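Local coordinates for aromatic amino acid aminotransferase I (Candida albicans WO-1, PDB 6HNU), which probably transfers the amino group of aromatic amino acids to 2-oxoglutarate, using pyridoxal 5'-phosphate as cofactor, to give aromatic oxo-acids and glutamate, at residues F209-T215 with F241-E247; Y233-C237 with L286-V292; E162-F166 with Q217-G221. One frame throughout, in Å; residues are numbered along the deposited sequence.

Interaction 1 (F209-T215 with F241-E247). With PLP (pyridoxal-5'-phosphate), chain I.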
loop_
_atom_site.group_PDB
_atom_site.type_symbol
_atom_site.label_atom_id
_atom_site.label_comp_id
_atom_site.label_asym_id
_atom_site.label_seq_id
_atom_site.Cartn_x
_atom_site.Cartn_y
_atom_site.Cartn_z
ATOM N N PHE B 209 0.752 -19.710 -13.153
ATOM C CA PHE B 209 1.306 -18.728 -14.099
ATOM C C PHE B 209 2.829 -18.808 -14.148
ATOM O O PHE B 209 3.509 -19.452 -13.299
ATOM C CB PHE B 209 0.799 -17.331 -13.707
ATOM C CG PHE B 209 1.191 -16.803 -12.352
ATOM C CD1 PHE B 209 2.497 -16.406 -12.070
ATOM C CD2 PHE B 209 0.230 -16.591 -11.385
ATOM C CE1 PHE B 209 2.834 -15.905 -10.831
ATOM C CE2 PHE B 209 0.564 -16.049 -10.153
ATOM C CZ PHE B 209 1.868 -15.693 -9.881
ATOM N N LEU B 210 3.351 -18.058 -15.108
ATOM C CA LEU B 210 4.788 -17.757 -15.246
ATOM C C LEU B 210 5.009 -16.293 -14.887
ATOM O O LEU B 210 4.254 -15.444 -15.379
ATOM C CB LEU B 210 5.253 -18.058 -16.677
ATOM C CG LEU B 210 6.601 -17.436 -17.052
ATOM C CD1 LEU B 210 7.747 -18.106 -16.334
ATOM C CD2 LEU B 210 6.828 -17.490 -18.554
ATOM N N TYR B 211 5.968 -16.054 -13.999
ATOM C CA TYR B 211 6.403 -14.717 -13.544
ATOM C C TYR B 211 7.671 -14.398 -14.324
ATOM O O TYR B 211 8.642 -15.119 -14.163
ATOM C CB TYR B 211 6.622 -14.712 -12.017
ATOM C CG TYR B 211 7.312 -13.484 -11.472
ATOM C CD1 TYR B 211 6.676 -12.253 -11.459
ATOM C CD2 TYR B 211 8.612 -13.540 -11.000
ATOM C CE1 TYR B 211 7.304 -11.110 -11.011
ATOM C CE2 TYR B 211 9.270 -12.412 -10.534
ATOM C CZ TYR B 211 8.614 -11.189 -10.557
ATOM O OH TYR B 211 9.261 -10.085 -10.114
ATOM N N THR B 212 7.660 -13.335 -15.125
ATOM C CA THR B 212 8.779 -12.946 -15.991
ATOM C C THR B 212 9.064 -11.458 -15.853
ATOM O O THR B 212 8.161 -10.629 -16.024
ATOM C CB THR B 212 8.560 -13.422 -17.440
ATOM O OG1 THR B 212 9.678 -13.005 -18.205
ATOM C CG2 THR B 212 7.313 -12.887 -18.110
ATOM N N ILE B 213 10.324 -11.134 -15.637
ATOM C CA ILE B 213 10.802 -9.735 -15.790
ATOM C C ILE B 213 11.436 -9.680 -17.171
ATOM O O ILE B 213 12.675 -9.774 -17.276
ATOM C CB ILE B 213 11.769 -9.394 -14.645
ATOM C CG1 ILE B 213 11.205 -9.814 -13.288
ATOM C CG2 ILE B 213 12.123 -7.926 -14.679
ATOM C CD1 ILE B 213 12.239 -10.015 -12.198
ATOM N N CYS B 214 10.618 -9.555 -18.221
ATOM C CA CYS B 214 11.062 -10.005 -19.540
ATOM C C CYS B 214 11.928 -8.934 -20.215
ATOM O O CYS B 214 12.622 -9.303 -21.145
ATOM C CB CYS B 214 9.890 -10.476 -20.375
ATOM S SG CYS B 214 8.483 -9.351 -20.397
ATOM N N THR B 215 11.871 -7.676 -19.776
ATOM C CA THR B 215 12.676 -6.555 -20.317
ATOM C C THR B 215 13.679 -6.059 -19.274
ATOM O O THR B 215 13.260 -5.499 -18.242
ATOM C CB THR B 215 11.788 -5.414 -20.825
ATOM O OG1 THR B 215 10.745 -5.996 -21.614
ATOM C CG2 THR B 215 12.569 -4.416 -21.648
ATOM N N PHE B 241 -1.961 -21.423 -18.603
ATOM C CA PHE B 241 -1.498 -20.697 -17.404
ATOM C C PHE B 241 -1.380 -19.225 -17.816
ATOM O O PHE B 241 -1.317 -18.939 -19.032
ATOM C CB PHE B 241 -0.237 -21.315 -16.780
ATOM C CG PHE B 241 0.980 -21.403 -17.670
ATOM C CD1 PHE B 241 1.778 -20.289 -17.914
ATOM C CD2 PHE B 241 1.348 -22.604 -18.247
ATOM C CE1 PHE B 241 2.859 -20.382 -18.776
ATOM C CE2 PHE B 241 2.460 -22.705 -19.067
ATOM C CZ PHE B 241 3.220 -21.595 -19.317
ATOM N N LEU B 242 -1.395 -18.321 -16.841
ATOM C CA LEU B 242 -1.244 -16.868 -17.112
ATOM C C LEU B 242 0.226 -16.500 -17.261
ATOM O O LEU B 242 1.125 -17.227 -16.811
ATOM C CB LEU B 242 -1.865 -16.043 -15.978
ATOM C CG LEU B 242 -3.292 -16.407 -15.593
ATOM C CD1 LEU B 242 -3.658 -15.800 -14.270
ATOM C CD2 LEU B 242 -4.261 -15.994 -16.661
ATOM N N ILE B 243 0.477 -15.323 -17.812
ATOM C CA ILE B 243 1.846 -14.758 -17.789
ATOM C C ILE B 243 1.750 -13.459 -17.012
ATOM O O ILE B 243 0.910 -12.606 -17.379
ATOM C CB ILE B 243 2.429 -14.553 -19.202
ATOM C CG1 ILE B 243 2.686 -15.872 -19.928
ATOM C CG2 ILE B 243 3.676 -13.682 -19.150
ATOM C CD1 ILE B 243 2.953 -15.703 -21.408
ATOM N N ILE B 244 2.589 -13.334 -15.993
ATOM C CA ILE B 244 2.667 -12.097 -15.204
ATOM C C ILE B 244 3.974 -11.458 -15.631
ATOM O O ILE B 244 5.033 -12.010 -15.300
ATOM C CB ILE B 244 2.605 -12.382 -13.686
ATOM C CG1 ILE B 244 1.475 -13.325 -13.263
ATOM C CG2 ILE B 244 2.620 -11.078 -12.910
ATOM C CD1 ILE B 244 0.044 -12.904 -13.638
ATOM N N GLU B 245 3.870 -10.324 -16.304
ATOM C CA GLU B 245 5.031 -9.599 -16.845
ATOM C C GLU B 245 5.211 -8.409 -15.898
ATOM O O GLU B 245 4.434 -7.438 -15.908
ATOM C CB GLU B 245 4.989 -9.306 -18.363
ATOM C CG GLU B 245 3.939 -8.317 -18.866
ATOM C CD GLU B 245 3.994 -7.989 -20.354
ATOM O OE1 GLU B 245 5.034 -8.296 -21.003
ATOM O OE2 GLU B 245 3.036 -7.287 -20.861
ATOM N N ASP B 246 6.235 -8.529 -15.079
ATOM C CA ASP B 246 6.625 -7.511 -14.099
ATOM C C ASP B 246 7.653 -6.634 -14.791
ATOM O O ASP B 246 8.809 -7.039 -14.939
ATOM C CB ASP B 246 7.091 -8.172 -12.811
ATOM C CG ASP B 246 7.573 -7.219 -11.762
ATOM O OD1 ASP B 246 7.390 -5.958 -11.932
ATOM O OD2 ASP B 246 8.135 -7.744 -10.767
ATOM N N GLU B 247 7.224 -5.458 -15.220
ATOM C CA GLU B 247 7.935 -4.733 -16.290
ATOM C C GLU B 247 8.261 -3.317 -15.845
ATOM O O GLU B 247 8.050 -2.371 -16.606
ATOM C CB GLU B 247 7.049 -4.836 -17.526
ATOM C CG GLU B 247 7.231 -6.150 -18.242
ATOM C CD GLU B 247 8.588 -6.177 -18.941
ATOM O OE1 GLU B 247 8.619 -5.879 -20.154
ATOM O OE2 GLU B 247 9.610 -6.524 -18.282
HETATM N N1 PLP I . 9.812 -5.785 -9.772
HETATM C C2 PLP I . 11.085 -5.993 -10.118
HETATM C C2A PLP I . 11.420 -7.205 -10.914
HETATM C C3 PLP I . 12.092 -5.107 -9.742
HETATM O O3 PLP I . 13.383 -5.417 -10.071
HETATM C C4 PLP I . 11.752 -3.980 -8.967
HETATM C C4A PLP I . 12.797 -3.054 -8.535
HETATM C C5 PLP I . 10.407 -3.756 -8.645
HETATM C C6 PLP I . 9.488 -4.694 -9.045
HETATM C C5A PLP I . 9.981 -2.612 -7.758
HETATM O O4P PLP I . 8.832 -1.921 -8.318
HETATM P P PLP I . 8.067 -0.785 -7.597
HETATM O O1P PLP I . 7.107 -0.357 -8.683
HETATM O O2P PLP I . 9.122 0.289 -7.211
HETATM O O3P PLP I . 7.390 -1.387 -6.367
HETATM O O HOH W 1 11.084 -4.763 -16.884
#
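Two consecutive acids, Asp246 and Glu247, lie where a pair of parallel strands reaches the cofactor, and they turn their carboxylates to different partners. Asp246 OD2 lies 2.8 Å from PLP N1 and accepts a hydrogen bond from Tyr211 OH at 2.7 Å; its OD1 has a weak hydrogen bond from Asn141. Glu247 instead bends back to the loop after strand 209-212: Thr215 N gives a hydrogen bond to Glu247 OE2 (2.9 Å), Thr215 OG1 one to Glu247 OE1 (2.6 Å), and a water joins Thr215 O to Glu247 OE2.

Behind these acids, strands 209-212 and 242-246 pair in the alternating parallel pattern: Leu210 N to Leu242 O (2.9 Å), Ile244 N to Leu210 O (2.8 Å), Thr212 N to Ile244 O (2.9 Å) and Asp246 N to Thr212 O (3.0 Å). Helix 226-239 connects them, making a beta-alpha-beta unit in the central sheet of the large domain of a fold-type I PLP enzyme. Phe209, Leu242 and Ile244, bulky and apolar, suit the buried face toward helix 141-152; on it Tyr211 adds a ring that meets Trp145 and carries its hydroxyl to Asp246. Ile244 CG1 sits 3.6 Å from the centroid of the Phe209 ring, a CH-pi contact. On the other face Leu210 and Ile243 pack against helix 226-239, while Glu245 forms a salt bridge with Arg294.

An aspartate beside the ring nitrogen is the classic arrangement of this family: its negative charge favours a protonated pyridinium, consistent with the cofactor serving as an electron sink during transamination.

Interaction 2 (Y233-C237 with L286-V292)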
loop_
_atom_site.group_PDB
_atom_site.type_symbol
_atom_site.label_atom_id
_atom_site.label_comp_id
_atom_site.label_asym_id
_atom_site.label_seq_id
_atom_site.Cartn_x
_atom_site.Cartn_y
_atom_site.Cartn_z
ATOM N N TYR B 233 4.341 -17.276 -25.139
ATOM C CA TYR B 233 2.878 -16.992 -25.175
ATOM C C TYR B 233 2.140 -18.244 -25.662
ATOM O O TYR B 233 1.158 -18.689 -25.037
ATOM C CB TYR B 233 2.557 -15.739 -26.005
ATOM C CG TYR B 233 1.101 -15.388 -25.896
ATOM C CD1 TYR B 233 0.615 -14.809 -24.729
ATOM C CD2 TYR B 233 0.178 -15.804 -26.839
ATOM C CE1 TYR B 233 -0.727 -14.552 -24.541
ATOM C CE2 TYR B 233 -1.174 -15.526 -26.678
ATOM C CZ TYR B 233 -1.632 -14.911 -25.520
ATOM O OH TYR B 233 -2.958 -14.661 -25.321
ATOM N N ASP B 234 2.645 -18.879 -26.726
ATOM C CA ASP B 234 2.024 -20.121 -27.285
ATOM C C ASP B 234 2.010 -21.235 -26.225
ATOM O O ASP B 234 1.015 -21.983 -26.150
ATOM C CB ASP B 234 2.713 -20.561 -28.584
ATOM C CG ASP B 234 2.433 -19.642 -29.759
ATOM O OD1 ASP B 234 1.586 -18.797 -29.615
ATOM O OD2 ASP B 234 3.112 -19.763 -30.787
ATOM N N ILE B 235 3.059 -21.353 -25.427
ATOM C CA ILE B 235 3.129 -22.369 -24.340
ATOM C C ILE B 235 2.082 -22.026 -23.277
ATOM O O ILE B 235 1.346 -22.926 -22.861
ATOM C CB ILE B 235 4.555 -22.435 -23.790
ATOM C CG1 ILE B 235 5.507 -22.949 -24.877
ATOM C CG2 ILE B 235 4.619 -23.257 -22.523
ATOM C CD1 ILE B 235 6.927 -22.652 -24.572
ATOM N N ALA B 236 1.962 -20.750 -22.894
ATOM C CA ALA B 236 0.958 -20.321 -21.878
ATOM C C ALA B 236 -0.439 -20.675 -22.405
ATOM O O ALA B 236 -1.247 -21.164 -21.647
ATOM C CB ALA B 236 1.114 -18.842 -21.606
ATOM N N CYS B 237 -0.686 -20.539 -23.702
ATOM C CA CYS B 237 -2.027 -20.806 -24.283
ATOM C C CYS B 237 -2.268 -22.317 -24.315
ATOM O O CYS B 237 -3.385 -22.747 -24.001
ATOM C CB CYS B 237 -2.188 -20.210 -25.664
ATOM S SG CYS B 237 -2.188 -18.397 -25.699
ATOM N N LEU B 286 0.738 -9.231 -27.374
ATOM C CA LEU B 286 0.572 -10.551 -28.018
ATOM C C LEU B 286 -0.705 -11.234 -27.545
ATOM O O LEU B 286 -0.998 -12.338 -28.023
ATOM C CB LEU B 286 1.776 -11.435 -27.667
ATOM C CG LEU B 286 3.129 -10.942 -28.192
ATOM C CD1 LEU B 286 4.262 -11.896 -27.794
ATOM C CD2 LEU B 286 3.094 -10.813 -29.710
ATOM N N ASP B 287 -1.400 -10.650 -26.577
ATOM C CA ASP B 287 -2.299 -11.403 -25.671
ATOM C C ASP B 287 -3.718 -11.469 -26.247
ATOM O O ASP B 287 -4.628 -11.019 -25.600
ATOM C CB ASP B 287 -2.323 -10.791 -24.273
ATOM C CG ASP B 287 -3.113 -11.616 -23.270
ATOM O OD1 ASP B 287 -3.259 -12.867 -23.478
ATOM O OD2 ASP B 287 -3.594 -11.019 -22.288
ATOM N N VAL B 288 -3.899 -12.168 -27.357
ATOM C CA VAL B 288 -5.231 -12.342 -27.985
ATOM C C VAL B 288 -6.194 -13.007 -26.992
ATOM O O VAL B 288 -7.384 -12.679 -27.072
ATOM C CB VAL B 288 -5.127 -13.076 -29.337
ATOM C CG1 VAL B 288 -4.236 -12.308 -30.301
ATOM C CG2 VAL B 288 -4.645 -14.503 -29.199
ATOM N N GLU B 289 -5.722 -13.873 -26.088
ATOM C CA GLU B 289 -6.586 -14.678 -25.187
ATOM C C GLU B 289 -6.884 -13.948 -23.854
ATOM O O GLU B 289 -7.780 -14.415 -23.124
ATOM C CB GLU B 289 -5.978 -16.053 -24.905
ATOM C CG GLU B 289 -5.744 -16.884 -26.157
ATOM C CD GLU B 289 -5.572 -18.374 -25.920
ATOM O OE1 GLU B 289 -5.403 -18.784 -24.766
ATOM O OE2 GLU B 289 -5.644 -19.129 -26.907
ATOM N N GLY B 290 -6.193 -12.853 -23.512
ATOM C CA GLY B 290 -6.413 -12.179 -22.209
ATOM C C GLY B 290 -5.835 -12.958 -21.028
ATOM O O GLY B 290 -6.346 -12.813 -19.930
ATOM N N ARG B 291 -4.748 -13.715 -21.219
ATOM C CA ARG B 291 -4.130 -14.488 -20.119
ATOM C C ARG B 291 -2.852 -13.778 -19.644
ATOM O O ARG B 291 -2.022 -14.427 -18.948
ATOM C CB ARG B 291 -3.930 -15.925 -20.609
ATOM C CG ARG B 291 -2.924 -16.067 -21.754
ATOM C CD ARG B 291 -2.555 -17.501 -22.012
ATOM N NE ARG B 291 -3.734 -18.293 -22.354
ATOM C CZ ARG B 291 -4.428 -19.064 -21.513
ATOM N NH1 ARG B 291 -5.502 -19.700 -21.958
ATOM N NH2 ARG B 291 -4.046 -19.241 -20.263
ATOM N N VAL B 292 -2.641 -12.523 -20.046
ATOM C CA VAL B 292 -1.461 -11.743 -19.558
ATOM C C VAL B 292 -1.945 -10.722 -18.520
ATOM O O VAL B 292 -2.941 -10.021 -18.792
ATOM C CB VAL B 292 -0.651 -11.091 -20.687
ATOM C CG1 VAL B 292 0.556 -10.334 -20.161
ATOM C CG2 VAL B 292 -0.189 -12.113 -21.688
HETATM O O HOH W 2 -5.832 -21.701 -24.708
#
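Tyr233 OH both gives and receives: it donates to Asp287 OD1 at 2.6 Å and accepts from Glu289 N at 3.0 Å. It thereby ties helix 226-239 to a type I beta turn, Asp287 to Gly290, in the loop leading into strand 292-297. Tyrosine suits this place because its length carries a hydroxyl from the helix into the turn. Asp287, at the centre of an inverse gamma turn, also holds the loop together, its OD1 accepting from Arg291 N (2.8 Å) and its OD2 from Val292 N (2.9 Å). Gly290 closes the turn with positive phi, a conformation glycine adopts readily.

A second polar group lies near Cys237. Arg291 NE and NH1 both bond to Glu289 OE1 at 3.0 Å, a salt bridge within the loop, while Arg291 NH2 forms a salt bridge with Asp240 and a hydrogen bond to Phe241 O. The guanidinium lies with one face over Cys237 CA and Ala236 O, and the small Ala236 side chain leaves room for the aliphatic part of the arginine, Ala236 CB to Arg291 CD 3.9 Å.

Packing completes the contact around the Tyr233 ring. Leu286 O lies over one face, and Val292 CG2 approaches the edge 3.8 Å from Tyr233 CE1. Toward the outside, a water lies 2.8 Å from Cys237 O and 2.9 Å from Glu289 OE1.

Interaction 3 (E162-F166 with Q217-G221). With PLP (pyridoxal-5'-phosphate), chain I; PHE (phenylalanine), chain J.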
loop_
_atom_site.group_PDB
_atom_site.type_symbol
_atom_site.label_atom_id
_atom_site.label_comp_id
_atom_site.label_asym_id
_atom_site.label_seq_id
_atom_site.Cartn_x
_atom_site.Cartn_y
_atom_site.Cartn_z
ATOM N N GLU B 162 11.717 -17.289 -13.505
ATOM C CA GLU B 162 13.062 -17.309 -14.114
ATOM C C GLU B 162 14.032 -17.931 -13.099
ATOM O O GLU B 162 13.944 -17.614 -11.905
ATOM C CB GLU B 162 13.438 -15.914 -14.611
ATOM C CG GLU B 162 12.570 -15.539 -15.796
ATOM C CD GLU B 162 12.346 -14.065 -16.068
ATOM O OE1 GLU B 162 12.270 -13.289 -15.109
ATOM O OE2 GLU B 162 12.154 -13.744 -17.255
ATOM N N GLU B 163 14.947 -18.795 -13.543
ATOM C CA GLU B 163 15.778 -19.558 -12.575
ATOM C C GLU B 163 16.703 -18.613 -11.814
ATOM O O GLU B 163 17.098 -18.997 -10.729
ATOM C CB GLU B 163 16.579 -20.691 -13.220
ATOM C CG GLU B 163 17.762 -20.215 -14.029
ATOM C CD GLU B 163 18.619 -21.331 -14.619
ATOM O OE1 GLU B 163 18.800 -21.323 -15.831
ATOM O OE2 GLU B 163 19.107 -22.152 -13.868
ATOM N N TYR B 164 17.016 -17.424 -12.337
ATOM C CA TYR B 164 17.598 -16.288 -11.594
ATOM C C TYR B 164 16.610 -15.136 -11.682
ATOM O O TYR B 164 16.225 -14.778 -12.802
ATOM C CB TYR B 164 18.940 -15.804 -12.128
ATOM C CG TYR B 164 19.990 -16.879 -12.096
ATOM C CD1 TYR B 164 20.106 -17.780 -13.137
ATOM C CD2 TYR B 164 20.769 -17.068 -10.983
ATOM C CE1 TYR B 164 21.010 -18.833 -13.095
ATOM C CE2 TYR B 164 21.733 -18.071 -10.941
ATOM C CZ TYR B 164 21.840 -18.967 -11.997
ATOM O OH TYR B 164 22.735 -19.998 -11.976
ATOM N N THR B 165 16.159 -14.652 -10.535
ATOM C CA THR B 165 15.087 -13.615 -10.545
ATOM C C THR B 165 15.188 -12.726 -9.303
ATOM O O THR B 165 16.156 -12.846 -8.527
ATOM C CB THR B 165 13.723 -14.298 -10.714
ATOM O OG1 THR B 165 12.799 -13.248 -11.042
ATOM C CG2 THR B 165 13.297 -15.106 -9.511
ATOM N N PHE B 166 14.181 -11.874 -9.098
ATOM C CA PHE B 166 14.151 -10.798 -8.091
ATOM C C PHE B 166 13.919 -11.393 -6.702
ATOM O O PHE B 166 12.943 -12.115 -6.540
ATOM C CB PHE B 166 13.042 -9.842 -8.525
ATOM C CG PHE B 166 12.885 -8.592 -7.715
ATOM C CD1 PHE B 166 13.982 -7.983 -7.127
ATOM C CD2 PHE B 166 11.626 -8.016 -7.575
ATOM C CE1 PHE B 166 13.831 -6.795 -6.434
ATOM C CE2 PHE B 166 11.470 -6.852 -6.843
ATOM C CZ PHE B 166 12.575 -6.238 -6.284
ATOM N N GLN B 217 15.727 -7.938 -17.532
ATOM C CA GLN B 217 15.509 -9.003 -16.522
ATOM C C GLN B 217 16.485 -8.798 -15.354
ATOM O O GLN B 217 17.646 -8.505 -15.600
ATOM C CB GLN B 217 15.727 -10.363 -17.158
ATOM C CG GLN B 217 15.094 -11.552 -16.454
ATOM C CD GLN B 217 15.873 -12.113 -15.279
ATOM O OE1 GLN B 217 17.093 -11.961 -15.170
ATOM N NE2 GLN B 217 15.143 -12.759 -14.378
ATOM N N ASN B 218 15.983 -8.891 -14.115
ATOM C CA ASN B 218 16.797 -8.767 -12.884
ATOM C C ASN B 218 17.018 -10.186 -12.360
ATOM O O ASN B 218 16.039 -10.814 -11.940
ATOM C CB ASN B 218 16.063 -7.876 -11.885
ATOM C CG ASN B 218 16.781 -7.661 -10.575
ATOM O OD1 ASN B 218 17.922 -8.075 -10.406
ATOM N ND2 ASN B 218 16.144 -6.953 -9.662
ATOM N N PRO B 219 18.257 -10.737 -12.274
ATOM C CA PRO B 219 19.539 -10.035 -12.430
ATOM C C PRO B 219 20.327 -10.133 -13.748
ATOM O O PRO B 219 21.372 -9.530 -13.825
ATOM C CB PRO B 219 20.377 -10.845 -11.409
ATOM C CG PRO B 219 19.962 -12.245 -11.658
ATOM C CD PRO B 219 18.478 -12.129 -11.847
ATOM N N THR B 220 19.838 -10.872 -14.735
ATOM C CA THR B 220 20.631 -11.317 -15.920
ATOM C C THR B 220 20.876 -10.146 -16.876
ATOM O O THR B 220 21.913 -10.159 -17.556
ATOM C CB THR B 220 20.007 -12.514 -16.624
ATOM O OG1 THR B 220 18.758 -12.074 -17.178
ATOM C CG2 THR B 220 19.834 -13.702 -15.707
ATOM N N GLY B 221 20.034 -9.111 -16.859
ATOM C CA GLY B 221 20.161 -7.997 -17.815
ATOM C C GLY B 221 19.745 -8.467 -19.198
ATOM O O GLY B 221 19.863 -7.695 -20.166
HETATM N N1 PLP I . 9.812 -5.785 -9.772
HETATM C C2 PLP I . 11.085 -5.993 -10.118
HETATM C C2A PLP I . 11.420 -7.205 -10.914
HETATM C C3 PLP I . 12.092 -5.107 -9.742
HETATM O O3 PLP I . 13.383 -5.417 -10.071
HETATM C C4 PLP I . 11.752 -3.980 -8.967
HETATM C C4A PLP I . 12.797 -3.054 -8.535
HETATM C C5 PLP I . 10.407 -3.756 -8.645
HETATM C C6 PLP I . 9.488 -4.694 -9.045
HETATM C C5A PLP I . 9.981 -2.612 -7.758
HETATM O O4P PLP I . 8.832 -1.921 -8.318
HETATM P P PLP I . 8.067 -0.785 -7.597
HETATM O O1P PLP I . 7.107 -0.357 -8.683
HETATM O O2P PLP I . 9.122 0.289 -7.211
HETATM O O3P PLP I . 7.390 -1.387 -6.367
HETATM N N PHE J . 13.903 -3.538 -7.801
HETATM C CA PHE J . 14.638 -2.767 -6.756
HETATM C C PHE J . 15.859 -3.594 -6.328
HETATM O O PHE J . 16.724 -3.882 -7.172
HETATM C CB PHE J . 13.687 -2.397 -5.613
HETATM C CG PHE J . 14.352 -2.057 -4.307
HETATM C CD1 PHE J . 15.473 -1.236 -4.269
HETATM C CD2 PHE J . 13.852 -2.559 -3.113
HETATM C CE1 PHE J . 16.087 -0.937 -3.060
HETATM C CE2 PHE J . 14.465 -2.255 -1.907
HETATM C CZ PHE J . 15.575 -1.437 -1.882
HETATM O OXT PHE J . 16.002 -4.000 -5.165
#
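Apart from Glu162, the last residue of strand 158-162, both segments are loop: 162-166 ends at Phe166, the N-cap position of helix 167-175, while 217-221 follows strand 209-212. They come closest at Thr165 and Asn218 (CA atoms 5.6 Å apart), where a CA-H...O contact sets Thr165 CA 3.3 Å from Asn218 O. The peptide between Asn218 and Pro219 is cis.

Gln217, with both a donor and an acceptor, suits a bridging place. Its NE2 donates to Glu162 OE1 (3.0 Å) and Tyr164 O (2.8 Å), while its OE1 accepts from Thr220 N (3.0 Å) and Thr220 OG1 (2.6 Å). Glu162 also takes hydrogen bonds from Thr212 OG1 and Ile213 N. The compact ring of Pro219 sets CD 3.7 Å from Tyr164 CB. Asn218 ND2 donates to PLP O3 at 3.2 Å, and its OD1 is bound by Arg463. The Phe166 ring lies over the pyridine ring, its CD2 3.3 Å from PLP C2. N of the bound phenylalanine lies 1.4 Å from PLP C4A, so this amino acid is joined to the cofactor.

An aromatic ring over the cofactor and an asparagine, before a cis proline, at its phenolic oxygen are characteristic of the aminotransferase active site.

Overall arrangement
All three contacts are largely buried, but they differ in place. Interaction 1 is the sheet core, made of backbone ladders and apolar side chains, with carboxylates at the C-terminal end, which meets the cofactor. Interaction 3 lies beside that end, where loops replace strands and side-chain amides do the joining; interactions 1 and 3 touch through Glu162, which binds Thr212 and Ile213, and both reach PLP, at its ring nitrogen and phenolic oxygen respectively. Interaction 2 lies farther out and relies on a tyrosine hydroxyl and a salt bridge. Its helix 226-239 is the crossover of the unit in interaction 1; separately, Arg291 O accepts from Ile243 N. It stays about 12 Å at nearest atoms from interaction 3.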